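Local coordinates for putative uncharacterized protein (PDB 2Z6V) that probably transfers a sulfuryl group to an acceptor substrate as a mycobacterial sulfotransferase, though its natural acceptor is not established, at residues His315-Arg318 with Pro319-Ala322; Phe399-Tyr402 with Leu403-Asp407. One frame throughout, in Å; residues are numbered along the deposited sequence.

Contact 1 of 2, residues His315-Arg318 with Pro319-Ala322; sequences HVDR and PLRA. With PLM (palmitic acid), chain C.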
loop_
_atom_site.group_PDB
_atom_site.type_symbol
_atom_site.label_atom_id
_atom_site.label_comp_id
_atom_site.label_asym_id
_atom_site.label_seq_id
_atom_site.Cartn_x
_atom_site.Cartn_y
_atom_site.Cartn_z
ATOM N N HIS A 315 -11.318 7.535 4.020
ATOM C CA HIS A 315 -10.562 7.692 2.788
ATOM C C HIS A 315 -10.977 8.888 1.945
ATOM O O HIS A 315 -10.191 9.354 1.130
ATOM C CB HIS A 315 -10.629 6.421 1.937
ATOM C CG HIS A 315 -9.717 5.331 2.408
ATOM N ND1 HIS A 315 -9.977 4.572 3.530
ATOM C CD2 HIS A 315 -8.537 4.884 1.917
ATOM C CE1 HIS A 315 -8.999 3.702 3.707
ATOM N NE2 HIS A 315 -8.113 3.871 2.743
ATOM N N VAL A 316 -12.203 9.381 2.125
ATOM C CA VAL A 316 -12.646 10.541 1.356
ATOM C C VAL A 316 -12.651 11.829 2.175
ATOM O O VAL A 316 -12.229 12.877 1.686
ATOM C CB VAL A 316 -14.061 10.343 0.727
ATOM C CG1 VAL A 316 -14.026 9.207 -0.280
ATOM C CG2 VAL A 316 -15.101 10.093 1.810
ATOM N N ASP A 317 -13.098 11.757 3.426
ATOM C CA ASP A 317 -13.142 12.954 4.261
ATOM C C ASP A 317 -11.776 13.454 4.725
ATOM O O ASP A 317 -11.547 14.667 4.752
ATOM C CB ASP A 317 -14.054 12.744 5.477
ATOM C CG ASP A 317 -15.497 12.435 5.083
ATOM O OD1 ASP A 317 -15.949 12.876 3.997
ATOM O OD2 ASP A 317 -16.185 11.755 5.874
ATOM N N ARG A 318 -10.870 12.551 5.098
ATOM C CA ARG A 318 -9.553 12.999 5.538
ATOM C C ARG A 318 -8.935 13.889 4.466
ATOM O O ARG A 318 -8.525 15.016 4.750
ATOM C CB ARG A 318 -8.627 11.819 5.833
ATOM C CG ARG A 318 -8.869 11.155 7.178
ATOM C CD ARG A 318 -8.707 12.157 8.303
ATOM N NE ARG A 318 -8.959 11.567 9.612
ATOM C CZ ARG A 318 -8.187 10.650 10.185
ATOM N NH1 ARG A 318 -7.098 10.207 9.566
ATOM N NH2 ARG A 318 -8.508 10.171 11.382
ATOM N N PRO A 319 -8.861 13.400 3.215
ATOM C CA PRO A 319 -8.275 14.240 2.167
ATOM C C PRO A 319 -9.171 15.419 1.779
ATOM O O PRO A 319 -8.669 16.462 1.375
ATOM C CB PRO A 319 -8.040 13.253 1.022
ATOM C CG PRO A 319 -9.108 12.245 1.222
ATOM C CD PRO A 319 -9.107 12.037 2.711
ATOM N N LEU A 320 -10.489 15.273 1.896
ATOM C CA LEU A 320 -11.369 16.392 1.559
ATOM C C LEU A 320 -11.094 17.590 2.475
ATOM O O LEU A 320 -11.034 18.735 2.014
ATOM C CB LEU A 320 -12.844 15.984 1.648
ATOM C CG LEU A 320 -13.369 15.357 0.349
ATOM C CD1 LEU A 320 -14.684 14.629 0.593
ATOM C CD2 LEU A 320 -13.524 16.436 -0.708
ATOM N N ARG A 321 -10.921 17.326 3.767
ATOM C CA ARG A 321 -10.633 18.384 4.724
ATOM C C ARG A 321 -9.280 19.025 4.433
ATOM O O ARG A 321 -9.142 20.247 4.502
ATOM C CB ARG A 321 -10.629 17.840 6.160
ATOM C CG ARG A 321 -11.981 17.352 6.659
ATOM C CD ARG A 321 -13.069 18.427 6.528
ATOM N NE ARG A 321 -14.082 18.027 5.557
ATOM C CZ ARG A 321 -14.439 18.747 4.497
ATOM N NH1 ARG A 321 -13.871 19.919 4.256
ATOM N NH2 ARG A 321 -15.361 18.284 3.662
ATOM N N ALA A 322 -8.283 18.202 4.116
ATOM C CA ALA A 322 -6.942 18.702 3.830
ATOM C C ALA A 322 -6.939 19.584 2.590
ATOM O O ALA A 322 -6.218 20.578 2.523
ATOM C CB ALA A 322 -5.980 17.541 3.645
HETATM C C1 PLM C . -7.757 -3.817 5.824
HETATM O O1 PLM C . -8.660 -3.635 6.669
HETATM O O2 PLM C . -6.648 -4.351 6.039
HETATM C C2 PLM C . -8.025 -3.347 4.391
HETATM C C3 PLM C . -8.547 -1.910 4.367
HETATM C C4 PLM C . -8.698 -1.366 2.945
HETATM C C5 PLM C . -7.359 -1.340 2.203
HETATM C C6 PLM C . -6.994 -2.715 1.639
HETATM C C7 PLM C . -5.532 -2.734 1.191
HETATM C C8 PLM C . -4.598 -2.762 2.401
HETATM C C9 PLM C . -3.386 -1.862 2.152
HETATM C CA PLM C . -2.709 -2.190 0.820
HETATM C CB PLM C . -1.845 -1.025 0.332
HETATM C CC PLM C . -2.690 0.246 0.241
HETATM C CD PLM C . -2.865 0.886 1.620
HETATM C CE PLM C . -4.080 1.815 1.682
HETATM C CF PLM C . -5.367 1.010 1.493
HETATM C CG PLM C . -6.613 1.875 1.691
#

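Contact 2 of 2, residues Phe399-Tyr402 with Leu403-Asp407; sequences FAEY and LDTFD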
loop_
_atom_site.group_PDB
_atom_site.type_symbol
_atom_site.label_atom_id
_atom_site.label_comp_id
_atom_site.label_asym_id
_atom_site.label_seq_id
_atom_site.Cartn_x
_atom_site.Cartn_y
_atom_site.Cartn_z
ATOM N N PHE A 399 -20.485 9.367 0.652
ATOM C CA PHE A 399 -19.799 9.958 -0.493
ATOM C C PHE A 399 -20.518 11.141 -1.122
ATOM O O PHE A 399 -20.151 11.580 -2.213
ATOM C CB PHE A 399 -19.590 8.891 -1.573
ATOM C CG PHE A 399 -18.988 7.613 -1.062
ATOM C CD1 PHE A 399 -17.690 7.591 -0.552
ATOM C CD2 PHE A 399 -19.716 6.428 -1.092
ATOM C CE1 PHE A 399 -17.129 6.406 -0.084
ATOM C CE2 PHE A 399 -19.165 5.241 -0.628
ATOM C CZ PHE A 399 -17.869 5.228 -0.123
ATOM N N ALA A 400 -21.539 11.654 -0.445
ATOM C CA ALA A 400 -22.312 12.782 -0.959
ATOM C C ALA A 400 -21.420 13.943 -1.379
ATOM O O ALA A 400 -21.429 14.345 -2.542
ATOM C CB ALA A 400 -23.313 13.247 0.091
ATOM N N GLU A 401 -20.652 14.475 -0.431
ATOM C CA GLU A 401 -19.758 15.594 -0.708
ATOM C C GLU A 401 -18.778 15.196 -1.798
ATOM O O GLU A 401 -18.645 15.875 -2.809
ATOM C CB GLU A 401 -18.974 15.982 0.547
ATOM C CG GLU A 401 -18.242 17.313 0.424
ATOM C CD GLU A 401 -17.105 17.466 1.424
ATOM O OE1 GLU A 401 -17.240 16.999 2.578
ATOM O OE2 GLU A 401 -16.074 18.073 1.053
ATOM N N TYR A 402 -18.096 14.081 -1.571
ATOM C CA TYR A 402 -17.117 13.549 -2.505
ATOM C C TYR A 402 -17.609 13.551 -3.953
ATOM O O TYR A 402 -16.931 14.060 -4.848
ATOM C CB TYR A 402 -16.750 12.123 -2.091
ATOM C CG TYR A 402 -15.686 11.485 -2.952
ATOM C CD1 TYR A 402 -14.398 12.011 -2.996
ATOM C CD2 TYR A 402 -15.962 10.346 -3.712
ATOM C CE1 TYR A 402 -13.410 11.423 -3.771
ATOM C CE2 TYR A 402 -14.978 9.751 -4.491
ATOM C CZ TYR A 402 -13.704 10.295 -4.514
ATOM O OH TYR A 402 -12.710 9.722 -5.271
ATOM N N LEU A 403 -18.781 12.968 -4.186
ATOM C CA LEU A 403 -19.331 12.907 -5.536
ATOM C C LEU A 403 -19.742 14.288 -6.006
ATOM O O LEU A 403 -19.788 14.559 -7.207
ATOM C CB LEU A 403 -20.535 11.961 -5.592
ATOM C CG LEU A 403 -20.211 10.468 -5.488
ATOM C CD1 LEU A 403 -21.487 9.667 -5.343
ATOM C CD2 LEU A 403 -19.437 10.034 -6.723
ATOM N N ASP A 404 -20.026 15.167 -5.054
ATOM C CA ASP A 404 -20.441 16.513 -5.390
ATOM C C ASP A 404 -19.276 17.413 -5.782
ATOM O O ASP A 404 -19.420 18.291 -6.636
ATOM C CB ASP A 404 -21.192 17.140 -4.222
ATOM C CG ASP A 404 -21.713 18.512 -4.553
ATOM O OD1 ASP A 404 -22.543 18.613 -5.483
ATOM O OD2 ASP A 404 -21.286 19.486 -3.896
ATOM N N THR A 405 -18.119 17.204 -5.168
ATOM C CA THR A 405 -16.972 18.032 -5.490
ATOM C C THR A 405 -16.146 17.504 -6.664
ATOM O O THR A 405 -15.478 18.275 -7.350
ATOM C CB THR A 405 -16.066 18.237 -4.243
ATOM O OG1 THR A 405 -14.715 17.881 -4.557
ATOM C CG2 THR A 405 -16.555 17.413 -3.083
ATOM N N PHE A 406 -16.206 16.199 -6.908
ATOM C CA PHE A 406 -15.452 15.589 -8.001
ATOM C C PHE A 406 -16.373 14.953 -9.037
ATOM O O PHE A 406 -17.280 14.200 -8.698
ATOM C CB PHE A 406 -14.487 14.540 -7.448
ATOM C CG PHE A 406 -13.429 15.110 -6.553
ATOM C CD1 PHE A 406 -12.474 15.983 -7.057
ATOM C CD2 PHE A 406 -13.386 14.775 -5.203
ATOM C CE1 PHE A 406 -11.489 16.520 -6.231
ATOM C CE2 PHE A 406 -12.402 15.307 -4.363
ATOM C CZ PHE A 406 -11.451 16.181 -4.879
ATOM N N ASP A 407 -16.124 15.259 -10.304
ATOM C CA ASP A 407 -16.934 14.753 -11.402
ATOM C C ASP A 407 -16.555 13.325 -11.779
ATOM O O ASP A 407 -15.808 13.100 -12.738
ATOM C CB ASP A 407 -16.781 15.686 -12.606
ATOM C CG ASP A 407 -17.593 15.239 -13.804
ATOM O OD1 ASP A 407 -18.813 15.006 -13.645
ATOM O OD2 ASP A 407 -17.004 15.129 -14.906
#

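Contact 1 of 2, residues His315-Arg318 with Pro319-Ala322
Pro319 sits inside a helix, where its ring takes the place of the hydrogen that would otherwise bond to His315 O. The ring carbon CG of Pro319 lies 3.1 Å from that His315 O and 3.2 Å from Val316 O. The helix is kinked here, since the proline nitrogen has no N-H to give to the turn before. The turn closes again at once. Leu320 N donates to Val316 O at 3.0 Å, with a bent N-H...O angle of 143°. Arg321 N then bonds Asp317 O at 2.9 Å and much straighter, at 167°. Ala322 N reaches Arg318 O over a longer 3.3 Å. Leu320 CG is anti to its own carbonyl carbon (chi1 -87°), which sets it beside the backbone N and close to Val316 O. Leu320 CD1 comes to 4.3 Å from Val316 CB. Asp317 OD1 crosses near the same methyl, 4.0 Å from Leu320 CD1. The CG of Arg321 rests near Asp317 O. Its chain then bends twice, and Leu320 CB lies over one guanidinium face, toward the rim; the group makes salt bridges with Glu401 and Glu324. Arg318 leaves the turn, and its guanidinium bonds the carbonyls of Val254 and Phe218. The His315 ring points to the bound palmitic acid, whose terminal carbon lies near the ring plane at its edge; the modelled spacing is too short to be relied on. His315 ND1 is hydrogen-bonded to Gln311 O, one turn back. Pro319 and Leu320 both touch Trp270 of the central sheet. This is a proline-kinked alpha helix packed on the parallel sheet of a sulfotransferase-type alpha/beta fold.

Contact 2 of 2, residues Phe399-Tyr402 with Leu403-Asp407
Tyr402 and Phe406, one turn apart, bring their aromatic rings together where the helix ends. The ring centres are 5.6 Å apart and the planes meet at 64°, an oblique pairing. The closest ring atoms are Tyr402 CE1 and Phe406 CD2, at 3.6 Å. Tyr402 CG is anti to the backbone N (chi1 -177°) and beside the carbonyl carbon. The ring therefore stands out from the helix, where the Phe406 side chain crosses it at about a right angle. Both rings also meet His272, whose ND1 is hydrogen-bonded to Tyr402 OH. Phe406 further meets Trp270 edge-to-face. The hydroxyl OG1 of Thr405 lies 3.3 Å above the centre of the Phe406 ring.

Other apolar contact is lighter. Leu403 CG approaches Phe399 CB at 4.3 Å, and both residues lean on Pro275. Phe399 and Leu403 lie on the last helix, 392-405, which packs against helix 301-326 and the sheet of the sulfotransferase-type fold.

Backbone bonds carry the rest. Leu403 N to Phe399 O is short and nearly straight, at 2.8 Å and 170°. Asp404 N bonds Ala400 O in a more bent geometry, at 3.0 Å. Phe406 N still donates to Tyr402 O at 3.1 Å, although Phe406 itself has already left helical backbone angles.

In the fold
Contact 1 comes first along the chain, on helix 301-326, and contact 2 follows on helix 392-405, near the C-terminus. Their centres are 11 Å apart, on the same side of the chain's centre. The two helices touch directly. Arg321 NH2 makes a salt bridge with Glu401 OE1 at 2.5 Å, while Val316 CG1 packs on Tyr402 CG at 3.9 Å. Leu320 reaches both Glu401 and Thr405. Both contacts also meet Trp270 of strand 267-272, in the five-stranded parallel sheet. The C-terminal helix is thus fastened to a helix whose Gln311 is hydrogen-bonded to the palmitic acid.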